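Local coordinates for protein pullulanase (Klebsiella oxytoca, PDB 2YOC) that hydrolyses alpha-1,6-glucosidic linkages in pullulan and related alpha-dextrins and is exported through a type 2 secretion system, at residues T654-D660 with L685-Y690; A647-A651 with R681-L685; L397-Q403 with K580-N586; V467-A471 with F550-E556. All coordinates share one frame. Numbering follows the deposited sequence.

Interaction 1. Residues T654-D660 with L685-Y690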
# COMPACT_ATOMS: atom_id res chain seq x y z
N THR B 654 24.39 -27.98 -29.99
CA THR B 654 25.04 -28.39 -28.75
C THR B 654 26.26 -29.27 -28.99
O THR B 654 27.35 -28.78 -28.69
CB THR B 654 24.04 -28.86 -27.71
OG1 THR B 654 23.03 -27.87 -27.58
CG2 THR B 654 24.67 -29.05 -26.36
N THR B 655 26.12 -30.51 -29.55
CA THR B 655 27.27 -31.39 -29.80
C THR B 655 28.04 -31.24 -31.07
O THR B 655 29.27 -31.46 -31.06
CB THR B 655 27.06 -32.88 -29.50
OG1 THR B 655 25.80 -33.34 -29.98
CG2 THR B 655 27.31 -33.20 -28.04
N ASP B 656 27.38 -30.94 -32.18
CA ASP B 656 28.14 -30.84 -33.41
C ASP B 656 28.81 -29.47 -33.58
O ASP B 656 29.92 -29.38 -34.10
CB ASP B 656 27.28 -31.28 -34.59
CG ASP B 656 26.70 -32.69 -34.37
OD1 ASP B 656 27.48 -33.63 -34.07
OD2 ASP B 656 25.46 -32.84 -34.49
N TYR B 657 28.18 -28.44 -33.01
CA TYR B 657 28.71 -27.08 -33.08
C TYR B 657 29.37 -26.56 -31.82
O TYR B 657 30.05 -25.52 -31.87
CB TYR B 657 27.69 -26.11 -33.66
CG TYR B 657 27.48 -26.41 -35.12
CD1 TYR B 657 28.43 -26.04 -36.07
CD2 TYR B 657 26.38 -27.14 -35.55
CE1 TYR B 657 28.23 -26.29 -37.42
CE2 TYR B 657 26.18 -27.42 -36.90
CZ TYR B 657 27.10 -26.98 -37.84
OH TYR B 657 26.90 -27.22 -39.17
N LYS B 658 29.22 -27.31 -30.70
CA LYS B 658 29.86 -26.98 -29.43
C LYS B 658 29.50 -25.57 -28.94
O LYS B 658 30.37 -24.76 -28.62
CB LYS B 658 31.38 -27.26 -29.49
CG LYS B 658 31.69 -28.75 -29.52
CD LYS B 658 33.17 -29.05 -29.52
CE LYS B 658 33.33 -30.54 -29.44
NZ LYS B 658 34.71 -30.95 -29.10
N ILE B 659 28.18 -25.30 -28.91
CA ILE B 659 27.61 -24.04 -28.42
C ILE B 659 27.40 -24.22 -26.90
O ILE B 659 27.04 -25.34 -26.45
CB ILE B 659 26.32 -23.72 -29.22
CG1 ILE B 659 26.64 -23.44 -30.71
CG2 ILE B 659 25.49 -22.61 -28.61
CD1 ILE B 659 27.34 -22.05 -31.08
N ASP B 660 27.68 -23.16 -26.11
CA ASP B 660 27.59 -23.25 -24.65
C ASP B 660 26.27 -22.82 -24.04
O ASP B 660 25.94 -23.24 -22.93
CB ASP B 660 28.75 -22.51 -23.97
CG ASP B 660 30.10 -22.88 -24.54
OD1 ASP B 660 30.47 -24.09 -24.48
OD2 ASP B 660 30.77 -21.97 -25.10
N LEU B 685 23.40 -33.99 -23.29
CA LEU B 685 24.47 -33.83 -24.27
C LEU B 685 25.54 -32.91 -23.77
O LEU B 685 26.67 -32.99 -24.24
CB LEU B 685 23.93 -33.28 -25.58
CG LEU B 685 23.07 -34.23 -26.36
CD1 LEU B 685 22.05 -33.47 -27.15
CD2 LEU B 685 23.90 -35.12 -27.24
N ASN B 686 25.14 -31.97 -22.89
CA ASN B 686 25.98 -30.99 -22.20
C ASN B 686 25.24 -30.57 -20.92
O ASN B 686 24.25 -29.81 -20.97
CB ASN B 686 26.26 -29.80 -23.08
CG ASN B 686 27.29 -28.86 -22.53
OD1 ASN B 686 27.49 -28.72 -21.29
ND2 ASN B 686 27.94 -28.18 -23.46
N PRO B 687 25.71 -31.07 -19.77
CA PRO B 687 25.01 -30.82 -18.50
C PRO B 687 25.09 -29.41 -17.99
O PRO B 687 24.29 -29.03 -17.12
CB PRO B 687 25.68 -31.78 -17.54
CG PRO B 687 26.37 -32.81 -18.43
CD PRO B 687 26.84 -31.99 -19.57
N ASP B 688 26.04 -28.62 -18.53
CA ASP B 688 26.27 -27.24 -18.11
C ASP B 688 25.78 -26.22 -19.12
O ASP B 688 26.32 -25.12 -19.23
CB ASP B 688 27.76 -27.05 -17.75
CG ASP B 688 28.28 -28.07 -16.76
OD1 ASP B 688 27.45 -28.64 -15.97
OD2 ASP B 688 29.50 -28.32 -16.75
N ILE B 689 24.73 -26.61 -19.86
CA ILE B 689 24.18 -25.72 -20.89
C ILE B 689 23.28 -24.66 -20.28
O ILE B 689 22.55 -24.94 -19.35
CB ILE B 689 23.51 -26.53 -22.03
CG1 ILE B 689 23.40 -25.70 -23.32
CG2 ILE B 689 22.15 -27.19 -21.60
CD1 ILE B 689 24.46 -25.91 -24.22
N TYR B 690 23.34 -23.47 -20.78
CA TYR B 690 22.51 -22.40 -20.26
C TYR B 690 21.43 -22.00 -21.26
O TYR B 690 21.70 -21.88 -22.45
CB TYR B 690 23.38 -21.20 -19.83
CG TYR B 690 22.63 -20.13 -19.09
CD1 TYR B 690 22.00 -20.39 -17.88
CD2 TYR B 690 22.53 -18.84 -19.61
CE1 TYR B 690 21.28 -19.41 -17.21
CE2 TYR B 690 21.84 -17.84 -18.94
CZ TYR B 690 21.23 -18.12 -17.73
OH TYR B 690 20.53 -17.14 -17.08
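An isoleucine methyl group set against backbone carbonyls, rather than in a purely apolar pocket, marks this contact. Ile-689 CD1 lies 3.3 Å from Asp-660 O and 3.5 Å from Ile-659 O, while on its apolar side it is 3.8 Å from Thr-654 CG2. The same Thr-654 CG2 is 3.7 Å from Asn-686 CB, so one methyl of the helix end touches the loop at both Asn-686 and Ile-689. Farther out, Leu-685 CD2 comes within 3.8 Å of Thr-655 OG1. One hydrogen bond joins the segments, a weak one from Tyr-690 N to Asp-660 O (3.4 Å), where the two segments enter neighbouring parallel strands.

Those strands, 661-664 and 690-693, are the fourth and fifth of the (beta/alpha)8 barrel, and the two segments are the alpha-to-beta loops leading into them. After helix 640-655 the chain reverses with Lys-658 at positive phi. The 685-690 loop is shaped by a type I turn from Asn-686 to Ile-689 and an Asx turn in which Asp-688 N donates to Asn-686 OD1 (3.1 Å). Away from the interface, the Asp-660 carboxylate accepts from Val-587 N and forms a salt bridge with Lys-580. Gln-403 NE2 donates to both Asp-660 O and Asp-688 O, bridging the two segments from outside.

Interaction 2. Residues A647-A651 with R681-L685; sequences ADSLA and RIKAL
A salt bridge at the edge of the contact joins Arg-681 NH2 to Asp-648 OD1 at 2.8 Å, with a well-aligned N-H (161°). Asp-648 (chi1 m) starts from a CB directed away from the partner segment and curls back; its other oxygen, OD2, is held by Tyr-368 and Lys-644. Arg-681, with chi1 t and chi2 near 119°, lays its guanidinium with one face over Ala-647 O, and NE is 4.0 Å from Ala-647 CB. One residue on, Ile-682 (m, m) directs CD1 into the backbone of 647-651, 3.4 Å from both Ala-647 O and Ala-651 N and 3.7 Å from Leu-650 CB. Leu-685 CD1 meets Ala-651 CB at 3.7 Å. Segment 647-651 is helical throughout; 681-685 carries the last residues of helix 672-683, then loop at Ala-684 and Leu-685. CA atoms are 7.1 Å apart at Ala-647 and Arg-681, 6.0 Å at Ala-651 and Ile-682, consistent with the short alanine side chains. Helices 640-655 and 672-683 are successive outer helices of the (beta/alpha)8 barrel, and Leu-650 also packs on Phe-662 and Phe-664 of the intervening strand 661-664.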
# COMPACT_ATOMS: atom_id res chain seq x y z
N ALA B 647 13.96 -29.32 -30.12
CA ALA B 647 14.90 -30.08 -29.33
C ALA B 647 16.01 -30.69 -30.17
O ALA B 647 17.19 -30.55 -29.80
CB ALA B 647 14.18 -31.15 -28.57
N ASP B 648 15.65 -31.33 -31.32
CA ASP B 648 16.61 -31.99 -32.19
C ASP B 648 17.55 -30.96 -32.79
O ASP B 648 18.74 -31.24 -32.98
CB ASP B 648 15.92 -32.80 -33.31
CG ASP B 648 15.07 -33.97 -32.90
OD1 ASP B 648 15.23 -34.47 -31.77
OD2 ASP B 648 14.27 -34.45 -33.74
N SER B 649 17.02 -29.75 -33.06
CA SER B 649 17.84 -28.68 -33.61
C SER B 649 18.90 -28.26 -32.59
O SER B 649 20.08 -28.21 -32.93
CB SER B 649 16.99 -27.48 -33.99
OG SER B 649 17.85 -26.56 -34.63
N LEU B 650 18.48 -28.01 -31.35
CA LEU B 650 19.39 -27.60 -30.29
C LEU B 650 20.45 -28.66 -30.00
O LEU B 650 21.60 -28.31 -29.74
CB LEU B 650 18.62 -27.18 -29.03
CG LEU B 650 17.71 -25.96 -29.16
CD1 LEU B 650 16.57 -26.05 -28.18
CD2 LEU B 650 18.48 -24.66 -28.93
N ALA B 651 20.11 -29.94 -30.17
CA ALA B 651 21.06 -31.06 -29.98
C ALA B 651 22.25 -30.89 -30.91
O ALA B 651 23.38 -30.91 -30.43
CB ALA B 651 20.37 -32.40 -30.24
N ARG B 681 16.41 -32.43 -22.15
CA ARG B 681 16.90 -33.17 -23.29
C ARG B 681 18.32 -32.72 -23.63
O ARG B 681 19.22 -33.55 -23.62
CB ARG B 681 15.91 -33.04 -24.46
CG ARG B 681 16.49 -33.48 -25.78
CD ARG B 681 15.77 -34.65 -26.45
NE ARG B 681 15.98 -34.64 -27.90
CZ ARG B 681 17.13 -34.92 -28.51
NH1 ARG B 681 18.21 -35.26 -27.80
NH2 ARG B 681 17.23 -34.84 -29.83
N ILE B 682 18.55 -31.43 -23.82
CA ILE B 682 19.88 -30.91 -24.15
C ILE B 682 20.94 -31.18 -23.06
O ILE B 682 22.11 -31.41 -23.39
CB ILE B 682 19.80 -29.42 -24.58
CG1 ILE B 682 18.87 -29.23 -25.80
CG2 ILE B 682 21.16 -28.80 -24.84
CD1 ILE B 682 19.08 -30.22 -26.98
N LYS B 683 20.50 -31.22 -21.78
CA LYS B 683 21.38 -31.45 -20.62
C LYS B 683 22.06 -32.80 -20.68
O LYS B 683 23.16 -32.96 -20.14
CB LYS B 683 20.64 -31.24 -19.28
CG LYS B 683 20.57 -29.78 -18.89
CD LYS B 683 20.41 -29.62 -17.41
CE LYS B 683 18.99 -29.32 -16.99
NZ LYS B 683 18.77 -29.74 -15.58
N ALA B 684 21.46 -33.75 -21.41
CA ALA B 684 22.02 -35.07 -21.57
C ALA B 684 23.20 -35.09 -22.56
O ALA B 684 23.93 -36.09 -22.63
CB ALA B 684 20.94 -36.04 -21.98
N LEU B 685 23.40 -33.99 -23.29
CA LEU B 685 24.47 -33.83 -24.27
C LEU B 685 25.54 -32.91 -23.77
O LEU B 685 26.67 -32.99 -24.24
CB LEU B 685 23.93 -33.28 -25.58
CG LEU B 685 23.07 -34.23 -26.36
CD1 LEU B 685 22.05 -33.47 -27.15
CD2 LEU B 685 23.90 -35.12 -27.24

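Interaction 3. Residues L397-Q403 with K580-N586; sequences LTMPHAQ and KQDLGMN
Asn-586, chi1 m, is fully engaged through its amide. Its OD1 accepts from His-401 N at 2.8 Å, and its ND2 donates to His-401 O at 3.0 Å and to Gln-403 OE1 at 2.8 Å, so the side chain pairs with both backbone polar groups of one residue. Gln-403 (m, t) has further partners: OE1 also accepts from His-461 NE2, and NE2 donates to Asp-688 O and Asp-660 O. A weak bond of 3.2 Å runs from His-401 NE2 to Gly-584 O, in the plane of a ring set by chi1 m.

Segment 580-586 is the alpha-to-beta turn between helix 567-582 and the third strand, 586-591, of the (beta/alpha)8 barrel. The helix closes with a pi-type turn at 580-582; Gly-584 then takes positive phi (56/47), and Met-585 is extended. The irregular segment 397-403 lies across this turn, extended through Leu-397 to Met-399 and bent at Pro-400 (-63/-29). CA atoms are 5.7 Å apart for Pro-400 and Gly-584, 6.0 Å for Met-399 and Asn-586. Pro-400 CG packs 3.4 Å from Met-585 C. Leu-397 (t, p) places CD2 3.8 Å from CD of an extended Lys-580 (m, t, t, t), whose NZ donates to Lys-658 O and forms a salt bridge with Asp-660. Selenomethionine Met-399 rests CG 3.3 Å from Asn-586 ND2.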
# COMPACT_ATOMS: atom_id res chain seq x y z
N LEU B 397 38.07 -29.70 -28.03
CA LEU B 397 37.80 -28.30 -27.70
C LEU B 397 36.91 -28.27 -26.46
O LEU B 397 35.85 -28.90 -26.44
CB LEU B 397 37.16 -27.53 -28.86
CG LEU B 397 36.85 -26.06 -28.57
CD1 LEU B 397 38.11 -25.24 -28.44
CD2 LEU B 397 35.90 -25.49 -29.58
N THR B 398 37.33 -27.51 -25.44
CA THR B 398 36.57 -27.38 -24.20
C THR B 398 36.11 -25.94 -24.01
O THR B 398 36.69 -25.01 -24.56
CB THR B 398 37.39 -27.82 -22.99
OG1 THR B 398 38.60 -27.05 -22.93
CG2 THR B 398 37.68 -29.31 -22.99
N MSE B 399 35.06 -25.77 -23.18
CA MSE B 399 34.43 -24.52 -22.77
C MSE B 399 35.45 -23.75 -21.91
O MSE B 399 35.84 -24.26 -20.85
CB MSE B 399 33.22 -24.91 -21.92
CG MSE B 399 32.15 -23.89 -21.81
SE MSE B 399 30.72 -24.59 -20.67
CE MSE B 399 30.17 -26.19 -21.69
N PRO B 400 35.94 -22.57 -22.34
CA PRO B 400 36.95 -21.85 -21.53
C PRO B 400 36.46 -21.40 -20.15
O PRO B 400 37.28 -21.28 -19.22
CB PRO B 400 37.34 -20.65 -22.41
CG PRO B 400 36.23 -20.49 -23.37
CD PRO B 400 35.62 -21.85 -23.59
N HIS B 401 35.15 -21.13 -20.00
CA HIS B 401 34.58 -20.71 -18.73
C HIS B 401 33.59 -21.72 -18.22
O HIS B 401 32.73 -22.18 -18.99
CB HIS B 401 33.89 -19.37 -18.89
CG HIS B 401 34.84 -18.27 -19.13
ND1 HIS B 401 35.37 -17.54 -18.09
CD2 HIS B 401 35.36 -17.81 -20.30
CE1 HIS B 401 36.16 -16.63 -18.66
NE2 HIS B 401 36.19 -16.76 -19.98
N ALA B 402 33.68 -22.06 -16.93
CA ALA B 402 32.76 -22.99 -16.31
C ALA B 402 31.33 -22.46 -16.31
O ALA B 402 31.11 -21.23 -16.32
CB ALA B 402 33.19 -23.29 -14.90
N GLN B 403 30.36 -23.41 -16.28
CA GLN B 403 28.93 -23.16 -16.24
C GLN B 403 28.23 -24.24 -15.35
O GLN B 403 27.00 -24.45 -15.43
CB GLN B 403 28.39 -23.19 -17.68
CG GLN B 403 28.64 -21.91 -18.48
CD GLN B 403 28.04 -21.87 -19.87
OE1 GLN B 403 28.47 -21.09 -20.71
NE2 GLN B 403 27.04 -22.68 -20.17
N LYS B 580 36.71 -19.67 -28.63
CA LYS B 580 37.03 -20.39 -27.40
C LYS B 580 38.53 -20.55 -27.06
O LYS B 580 38.90 -20.49 -25.88
CB LYS B 580 36.32 -21.75 -27.35
CG LYS B 580 34.83 -21.64 -27.32
CD LYS B 580 34.26 -23.01 -27.26
CE LYS B 580 32.77 -23.02 -27.11
NZ LYS B 580 32.29 -24.35 -26.67
N GLN B 581 39.36 -20.81 -28.06
CA GLN B 581 40.78 -21.09 -27.86
C GLN B 581 41.66 -19.85 -27.96
O GLN B 581 42.47 -19.59 -27.08
CB GLN B 581 41.22 -22.11 -28.90
CG GLN B 581 42.00 -23.29 -28.38
CD GLN B 581 42.07 -24.33 -29.46
OE1 GLN B 581 42.57 -24.08 -30.58
NE2 GLN B 581 41.52 -25.52 -29.18
N ASP B 582 41.52 -19.10 -29.05
CA ASP B 582 42.32 -17.92 -29.34
C ASP B 582 41.82 -16.66 -28.62
O ASP B 582 42.63 -15.79 -28.29
CB ASP B 582 42.45 -17.73 -30.87
CG ASP B 582 42.72 -19.01 -31.69
OD1 ASP B 582 43.10 -20.06 -31.08
OD2 ASP B 582 42.53 -18.98 -32.93
N LEU B 583 40.50 -16.55 -28.37
CA LEU B 583 39.93 -15.41 -27.64
C LEU B 583 39.52 -15.79 -26.22
O LEU B 583 39.23 -14.90 -25.43
CB LEU B 583 38.73 -14.74 -28.35
CG LEU B 583 38.80 -14.37 -29.82
CD1 LEU B 583 37.66 -13.43 -30.14
CD2 LEU B 583 40.07 -13.67 -30.16
N GLY B 584 39.46 -17.09 -25.93
CA GLY B 584 39.12 -17.63 -24.61
C GLY B 584 37.81 -17.20 -23.97
O GLY B 584 37.77 -16.84 -22.78
N MSE B 585 36.73 -17.25 -24.77
CA MSE B 585 35.37 -16.91 -24.37
C MSE B 585 34.40 -18.00 -24.81
O MSE B 585 34.60 -18.63 -25.85
CB MSE B 585 34.97 -15.58 -25.02
CG MSE B 585 35.50 -14.36 -24.29
SE MSE B 585 34.90 -12.66 -25.06
CE MSE B 585 35.94 -12.65 -26.71
N ASN B 586 33.34 -18.21 -24.01
CA ASN B 586 32.29 -19.18 -24.35
C ASN B 586 31.41 -18.60 -25.49
O ASN B 586 31.55 -17.42 -25.82
CB ASN B 586 31.42 -19.43 -23.14
CG ASN B 586 32.02 -20.26 -22.06
OD1 ASN B 586 33.24 -20.43 -21.98
ND2 ASN B 586 31.16 -20.77 -21.19

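Interaction 4. Residues V467-A471 with F550-E556. With CA (calcium ion), chain K.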
# COMPACT_ATOMS: atom_id res chain seq x y z
N VAL B 467 22.95 -16.71 -36.69
CA VAL B 467 23.97 -17.43 -37.46
C VAL B 467 23.45 -18.77 -37.98
O VAL B 467 24.21 -19.57 -38.53
CB VAL B 467 25.37 -17.55 -36.82
CG1 VAL B 467 26.08 -16.20 -36.78
CG2 VAL B 467 25.33 -18.19 -35.43
N PHE B 468 22.15 -19.03 -37.79
CA PHE B 468 21.48 -20.18 -38.38
C PHE B 468 21.09 -19.75 -39.84
O PHE B 468 21.37 -18.61 -40.24
CB PHE B 468 20.24 -20.60 -37.56
CG PHE B 468 19.26 -19.48 -37.29
CD1 PHE B 468 18.31 -19.13 -38.23
CD2 PHE B 468 19.30 -18.77 -36.09
CE1 PHE B 468 17.42 -18.07 -37.99
CE2 PHE B 468 18.42 -17.71 -35.85
CZ PHE B 468 17.48 -17.38 -36.80
N ASP B 469 20.40 -20.59 -40.60
CA ASP B 469 20.05 -20.17 -41.94
C ASP B 469 18.93 -19.11 -42.06
O ASP B 469 17.73 -19.44 -42.01
CB ASP B 469 19.91 -21.35 -42.92
CG ASP B 469 19.48 -20.93 -44.31
OD1 ASP B 469 20.04 -19.92 -44.83
OD2 ASP B 469 18.59 -21.60 -44.88
N LEU B 470 19.33 -17.83 -42.24
CA LEU B 470 18.38 -16.73 -42.42
C LEU B 470 17.95 -16.67 -43.84
O LEU B 470 18.65 -17.16 -44.72
CB LEU B 470 18.87 -15.35 -41.93
CG LEU B 470 20.36 -15.07 -41.99
CD1 LEU B 470 20.64 -13.69 -42.54
CD2 LEU B 470 21.01 -15.24 -40.63
N ALA B 471 16.77 -16.12 -44.06
CA ALA B 471 16.13 -16.01 -45.35
C ALA B 471 16.41 -14.67 -46.05
O ALA B 471 16.51 -14.63 -47.28
CB ALA B 471 14.63 -16.20 -45.18
N PHE B 550 14.94 -19.63 -42.14
CA PHE B 550 14.70 -20.41 -43.37
C PHE B 550 14.86 -21.90 -42.96
O PHE B 550 13.90 -22.69 -43.06
CB PHE B 550 15.71 -20.02 -44.46
CG PHE B 550 15.31 -20.30 -45.89
CD1 PHE B 550 14.21 -21.10 -46.19
CD2 PHE B 550 16.05 -19.77 -46.94
CE1 PHE B 550 13.86 -21.38 -47.52
CE2 PHE B 550 15.68 -20.04 -48.27
CZ PHE B 550 14.58 -20.83 -48.54
N HIS B 551 16.06 -22.26 -42.42
CA HIS B 551 16.39 -23.59 -41.89
C HIS B 551 17.02 -23.40 -40.51
O HIS B 551 17.97 -22.63 -40.35
CB HIS B 551 17.30 -24.37 -42.85
CG HIS B 551 16.68 -24.64 -44.20
ND1 HIS B 551 16.69 -23.70 -45.20
CD2 HIS B 551 16.05 -25.75 -44.66
CE1 HIS B 551 16.08 -24.26 -46.24
NE2 HIS B 551 15.68 -25.49 -45.96
N TYR B 552 16.45 -24.05 -39.50
CA TYR B 552 16.92 -23.89 -38.13
C TYR B 552 18.25 -24.51 -37.80
O TYR B 552 18.89 -24.09 -36.82
CB TYR B 552 15.89 -24.49 -37.19
CG TYR B 552 14.57 -23.77 -37.20
CD1 TYR B 552 14.44 -22.50 -36.66
CD2 TYR B 552 13.42 -24.39 -37.71
CE1 TYR B 552 13.20 -21.85 -36.62
CE2 TYR B 552 12.18 -23.75 -37.66
CZ TYR B 552 12.08 -22.47 -37.12
OH TYR B 552 10.88 -21.83 -37.05
N THR B 553 18.64 -25.57 -38.52
CA THR B 553 19.81 -26.36 -38.16
C THR B 553 20.98 -26.36 -39.17
O THR B 553 21.73 -27.33 -39.32
CB THR B 553 19.35 -27.73 -37.61
OG1 THR B 553 18.00 -27.63 -37.13
CG2 THR B 553 20.22 -28.22 -36.51
N VAL B 554 21.11 -25.25 -39.88
CA VAL B 554 22.21 -25.06 -40.83
C VAL B 554 22.76 -23.67 -40.56
O VAL B 554 21.97 -22.73 -40.36
CB VAL B 554 21.81 -25.18 -42.32
CG1 VAL B 554 23.05 -25.22 -43.21
CG2 VAL B 554 20.93 -26.38 -42.59
N PRO B 555 24.09 -23.47 -40.60
CA PRO B 555 24.63 -22.11 -40.46
C PRO B 555 24.21 -21.24 -41.64
O PRO B 555 23.91 -21.78 -42.72
CB PRO B 555 26.14 -22.30 -40.53
CG PRO B 555 26.36 -23.74 -40.25
CD PRO B 555 25.17 -24.45 -40.78
N GLU B 556 24.21 -19.91 -41.47
CA GLU B 556 23.95 -18.98 -42.56
C GLU B 556 25.13 -19.07 -43.59
O GLU B 556 26.30 -19.14 -43.20
CB GLU B 556 23.79 -17.55 -42.01
CG GLU B 556 23.75 -16.45 -43.07
CD GLU B 556 22.71 -16.53 -44.17
OE1 GLU B 556 21.76 -17.36 -44.10
OE2 GLU B 556 22.80 -15.69 -45.09
CA CA K . 20.39 -18.05 -46.13
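Strand 468-470 runs beside 550-556, a segment that bends through several corners and so meets it in two places. These segments belong to the excursion that follows the second strand, 461-464, of the (beta/alpha)8 barrel, and they build a calcium site. Asp-469 and His-551 form an antiparallel hydrogen-bonded pair, with weak bonds in both directions: Asp-469 N to His-551 O (3.2 Å) and His-551 N to Asp-469 O (3.3 Å). Phe-550 N makes a better bond to the same Asp-469 O (2.8 Å). Phe-468 and Pro-555 are a non-hydrogen-bonded pair, flanked by Glu-556 N donating to Val-467 O (3.0 Å). The carboxylate of Asp-469 is divided between two tasks: OD2 accepts from His-551 ND1 (2.8 Å) and from Ser-376, while OD1 faces the metal. Glu-556 likewise binds calcium through OE1, which also accepts a weak bond from Leu-470 N (3.1 Å), and its OE2 accepts from Ser-558. Ala-471 CB packs on Phe-550 CB at 4.0 Å. Glu-475 supplies a further ligand. From the two segments the ion receives Asp-469 OD1 at 2.3 Å, Leu-470 O at 2.4 Å and Glu-556 OE1 at 2.5 Å.

Overall arrangement
Interaction 4 is wholly buried and is held by metal coordination and backbone pairing, whereas the other three are partly buried. Interactions 1 and 2 share helix 640-655 and Leu-685: the first is mostly methyl-to-backbone packing where the two loops enter barrel strands, the second adds a salt bridge on its more exposed side. Interaction 3 instead relies on side-chain amides, and Gln-403 and Lys-580 extend its network into interaction 1, whose centre is about 12 Å from its own. A Ser-649 to Thr-553 hydrogen bond links interaction 2 with interaction 4, and Tyr-657 touches Pro-555 between interactions 1 and 4. Interactions 3 and 4 do not touch, their nearest atoms being about 11 Å apart.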